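Local coordinates for hypothetical protein (Bacteroides ovatus, PDB 4EPS) that is probably a component of the fimbrium tip, part of the filamentous surface appendages that mediate cell adhesion and biofilm formation, at residues Tyr171-Ala176 / Val264-Gln269. Residues are numbered along the deposited sequence; the frame is centred on the assembly and turned at random.
With SO4 (sulfate ion), chain F.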
ATOM      1  N   TYR A 171      -6.815 -10.736  -0.812  1.00 23.53           N
ATOM      2  CA  TYR A 171      -5.727  -9.935  -0.258  1.00 22.00           C
ATOM      3  C   TYR A 171      -4.651  -9.788  -1.305  1.00 23.87           C
ATOM      4  O   TYR A 171      -4.159 -10.785  -1.827  1.00 25.79           O
ATOM      5  CB  TYR A 171      -5.116 -10.580   1.008  1.00 23.08           C
ATOM      6  CG  TYR A 171      -5.946 -10.389   2.249  1.00 23.26           C
ATOM      7  CD1 TYR A 171      -7.083 -11.161   2.477  1.00 23.62           C
ATOM      8  CD2 TYR A 171      -5.611  -9.420   3.193  1.00 23.19           C
ATOM      9  CE1 TYR A 171      -7.877 -10.962   3.601  1.00 23.54           C
ATOM     10  CE2 TYR A 171      -6.395  -9.221   4.329  1.00 23.61           C
ATOM     11  CZ  TYR A 171      -7.521 -10.009   4.533  1.00 29.42           C
ATOM     12  OH  TYR A 171      -8.330  -9.838   5.624  1.00 29.97           O
ATOM     13  N   ILE A 172      -4.311  -8.559  -1.643  1.00 21.23           N
ATOM     14  CA  ILE A 172      -3.144  -8.287  -2.490  1.00 21.96           C
ATOM     15  C   ILE A 172      -2.040  -7.957  -1.470  1.00 22.59           C
ATOM     16  O   ILE A 172      -2.024  -6.859  -0.915  1.00 21.79           O
ATOM     17  CB  ILE A 172      -3.405  -7.167  -3.522  1.00 24.87           C
ATOM     18  CG1 ILE A 172      -4.535  -7.587  -4.523  1.00 26.66           C
ATOM     19  CG2 ILE A 172      -2.105  -6.768  -4.260  1.00 23.65           C
ATOM     20  CD1 ILE A 172      -5.296  -6.399  -5.160  1.00 38.25           C
ATOM     21  N   PHE A 173      -1.183  -8.926  -1.176  1.00 19.68           N
ATOM     22  CA  PHE A 173      -0.106  -8.713  -0.205  1.00 17.92           C
ATOM     23  C   PHE A 173       1.017  -7.933  -0.843  1.00 21.79           C
ATOM     24  O   PHE A 173       1.423  -8.235  -1.977  1.00 22.27           O
ATOM     25  CB  PHE A 173       0.409 -10.043   0.337  1.00 18.66           C
ATOM     26  CG  PHE A 173      -0.606 -10.751   1.203  1.00 18.47           C
ATOM     27  CD1 PHE A 173      -1.168 -10.115   2.303  1.00 19.23           C
ATOM     28  CD2 PHE A 173      -0.982 -12.062   0.927  1.00 19.76           C
ATOM     29  CE1 PHE A 173      -2.086 -10.780   3.115  1.00 20.20           C
ATOM     30  CE2 PHE A 173      -1.873 -12.741   1.764  1.00 21.70           C
ATOM     31  CZ  PHE A 173      -2.411 -12.100   2.849  1.00 19.78           C
ATOM     32  N   THR A 174       1.487  -6.889  -0.132  1.00 19.68           N
ATOM     33  CA  THR A 174       2.534  -6.008  -0.635  1.00 19.34           C
ATOM     34  C   THR A 174       3.682  -5.871   0.353  1.00 21.95           C
ATOM     35  O   THR A 174       3.576  -6.297   1.496  1.00 19.95           O
ATOM     36  CB  THR A 174       1.966  -4.591  -0.907  1.00 23.66           C
ATOM     37  OG1 THR A 174       1.684  -3.956   0.349  1.00 25.52           O
ATOM     38  CG2 THR A 174       0.746  -4.584  -1.850  1.00 25.23           C
ATOM     39  N   ASP A 175       4.766  -5.245  -0.104  1.00 18.50           N
ATOM     40  CA  ASP A 175       5.880  -4.856   0.745  1.00 19.27           C
ATOM     41  C   ASP A 175       5.490  -3.468   1.282  1.00 22.17           C
ATOM     42  O   ASP A 175       4.380  -2.985   0.988  1.00 21.08           O
ATOM     43  CB  ASP A 175       7.220  -4.851  -0.052  1.00 21.00           C
ATOM     44  CG  ASP A 175       7.367  -3.812  -1.162  1.00 27.07           C
ATOM     45  OD1 ASP A 175       6.440  -2.963  -1.336  1.00 24.18           O
ATOM     46  OD2 ASP A 175       8.384  -3.868  -1.898  1.00 31.26           O
ATOM     47  N   ALA A 176       6.391  -2.814   2.019  1.00 21.03           N
ATOM     48  CA  ALA A 176       6.125  -1.500   2.622  1.00 21.27           C
ATOM     49  C   ALA A 176       5.918  -0.401   1.593  1.00 26.75           C
ATOM     50  O   ALA A 176       5.290   0.612   1.911  1.00 26.24           O
ATOM     51  CB  ALA A 176       7.285  -1.122   3.547  1.00 21.49           C
ATOM     52  N   VAL A 264      -8.789  -6.218  -1.046  1.00 23.02           N
ATOM     53  CA  VAL A 264      -8.050  -5.299  -0.180  1.00 22.22           C
ATOM     54  C   VAL A 264      -6.544  -5.437  -0.445  1.00 23.65           C
ATOM     55  O   VAL A 264      -6.091  -6.423  -1.012  1.00 21.92           O
ATOM     56  CB  VAL A 264      -8.336  -5.493   1.353  1.00 25.05           C
ATOM     57  CG1 VAL A 264      -9.822  -5.341   1.703  1.00 25.80           C
ATOM     58  CG2 VAL A 264      -7.779  -6.823   1.872  1.00 23.85           C
ATOM     59  N   THR A 265      -5.785  -4.459   0.015  1.00 20.51           N
ATOM     60  CA  THR A 265      -4.325  -4.557  -0.056  0.60 20.01           C
ATOM     61  C   THR A 265      -3.796  -4.595   1.364  1.00 22.12           C
ATOM     62  O   THR A 265      -4.391  -4.017   2.270  1.00 22.61           O
ATOM     63  CB  THR A 265      -3.651  -3.449  -0.883  0.60 28.19           C
ATOM     64  OG1 THR A 265      -3.934  -2.176  -0.304  0.60 26.04           O
ATOM     65  CG2 THR A 265      -4.006  -3.510  -2.365  0.60 24.96           C
ATOM     66  N   HIS A 266      -2.678  -5.289   1.561  1.00 19.13           N
ATOM     67  CA  HIS A 266      -2.145  -5.405   2.907  1.00 18.65           C
ATOM     68  C   HIS A 266      -0.640  -5.570   2.891  1.00 20.36           C
ATOM     69  O   HIS A 266      -0.123  -6.472   2.232  1.00 18.74           O
ATOM     70  CB  HIS A 266      -2.803  -6.599   3.660  1.00 18.23           C
ATOM     71  CG  HIS A 266      -2.250  -6.797   5.048  1.00 20.84           C
ATOM     72  ND1 HIS A 266      -2.598  -5.942   6.096  1.00 22.86           N
ATOM     73  CD2 HIS A 266      -1.338  -7.697   5.497  1.00 22.84           C
ATOM     74  CE1 HIS A 266      -1.897  -6.355   7.155  1.00 22.74           C
ATOM     75  NE2 HIS A 266      -1.116  -7.404   6.847  1.00 22.95           N
ATOM     76  N   HIS A 267       0.053  -4.744   3.669  1.00 17.86           N
ATOM     77  CA  HIS A 267       1.513  -4.885   3.867  1.00 17.13           C
ATOM     78  C   HIS A 267       1.760  -6.101   4.758  1.00 20.28           C
ATOM     79  O   HIS A 267       1.529  -6.041   5.970  1.00 19.27           O
ATOM     80  CB  HIS A 267       2.131  -3.617   4.484  1.00 17.87           C
ATOM     81  CG  HIS A 267       3.616  -3.749   4.779  1.00 19.52           C
ATOM     82  ND1 HIS A 267       4.243  -2.892   5.663  1.00 20.53           N
ATOM     83  CD2 HIS A 267       4.544  -4.593   4.251  1.00 19.58           C
ATOM     84  CE1 HIS A 267       5.527  -3.259   5.684  1.00 20.21           C
ATOM     85  NE2 HIS A 267       5.756  -4.281   4.858  1.00 20.06           N
ATOM     86  N   LEU A 268       2.179  -7.216   4.149  1.00 18.37           N
ATOM     87  CA  LEU A 268       2.349  -8.476   4.890  1.00 17.82           C
ATOM     88  C   LEU A 268       3.662  -8.442   5.694  1.00 19.42           C
ATOM     89  O   LEU A 268       4.740  -8.274   5.134  1.00 18.70           O
ATOM     90  CB  LEU A 268       2.310  -9.682   3.913  1.00 17.70           C
ATOM     91  CG  LEU A 268       2.383 -11.102   4.526  1.00 21.04           C
ATOM     92  CD1 LEU A 268       1.177 -11.375   5.488  1.00 20.02           C
ATOM     93  CD2 LEU A 268       2.403 -12.167   3.405  1.00 21.15           C
ATOM     94  N   GLN A 269       3.570  -8.619   7.005  1.00 17.53           N
ATOM     95  CA  GLN A 269       4.761  -8.579   7.872  1.00 17.79           C
ATOM     96  C   GLN A 269       4.791  -9.694   8.876  1.00 19.62           C
ATOM     97  O   GLN A 269       3.748 -10.156   9.336  1.00 18.59           O
ATOM     98  CB  GLN A 269       4.784  -7.244   8.657  1.00 19.29           C
ATOM     99  CG  GLN A 269       4.932  -6.007   7.745  1.00 18.35           C
ATOM    100  CD  GLN A 269       5.048  -4.769   8.572  1.00 22.30           C
ATOM    101  OE1 GLN A 269       4.059  -4.228   9.109  1.00 25.35           O
ATOM    102  NE2 GLN A 269       6.255  -4.331   8.744  1.00 16.75           N
TER
HETATM  103  S   SO4 F 605       9.287  -4.545   4.091  1.00 33.93           S
HETATM  104  O1  SO4 F 605       8.615  -4.493   5.383  1.00 33.21           O
HETATM  105  O2  SO4 F 605      10.049  -3.317   3.944  1.00 36.31           O
HETATM  106  O3  SO4 F 605      10.194  -5.681   4.103  1.00 30.79           O
HETATM  107  O4  SO4 F 605       8.380  -4.621   3.004  1.00 35.80           O
HETATM  108  O   HOH W   1       6.170  -7.570   3.015  1.00 35.97           O
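The carbonyl oxygen of T174 accepts a hydrogen bond from the backbone N of L268 at 3.1 Å, and a longer one from a water that also donates to L268 O. The bond from L268 N continues the parallel pairing of 171-174 with 264-267, in which V264 O accepts the N-H of I172 (N to O 2.9 Å), I172 O that of H266 and H266 O that of T174. Y171, F173, V264 and H266 share one face of this sheet. There V264 CG2 lies over one face of the Y171 ring, 3.8 Å from its centroid. The F173 ring has Y171 CB over one face and, from just past the strand, L268 CD2 over the other, a CH-pi contact offset toward the rim.

At the end of strand 264-267, H267 CG is anti to the backbone N (chi1 177°), and the imidazole lies between Q269 CG, 3.4 Å above the ring plane, and A176 N. H267 NE2 and A176 N both donate to a sulfate, probably from the crystallisation liquor. H267 ND1 is hydrogen-bonded to H267 ND1 of the second subunit. This is a parallel strand pair whose hydrogen bonding runs one step into the following loop, ending at a subunit interface.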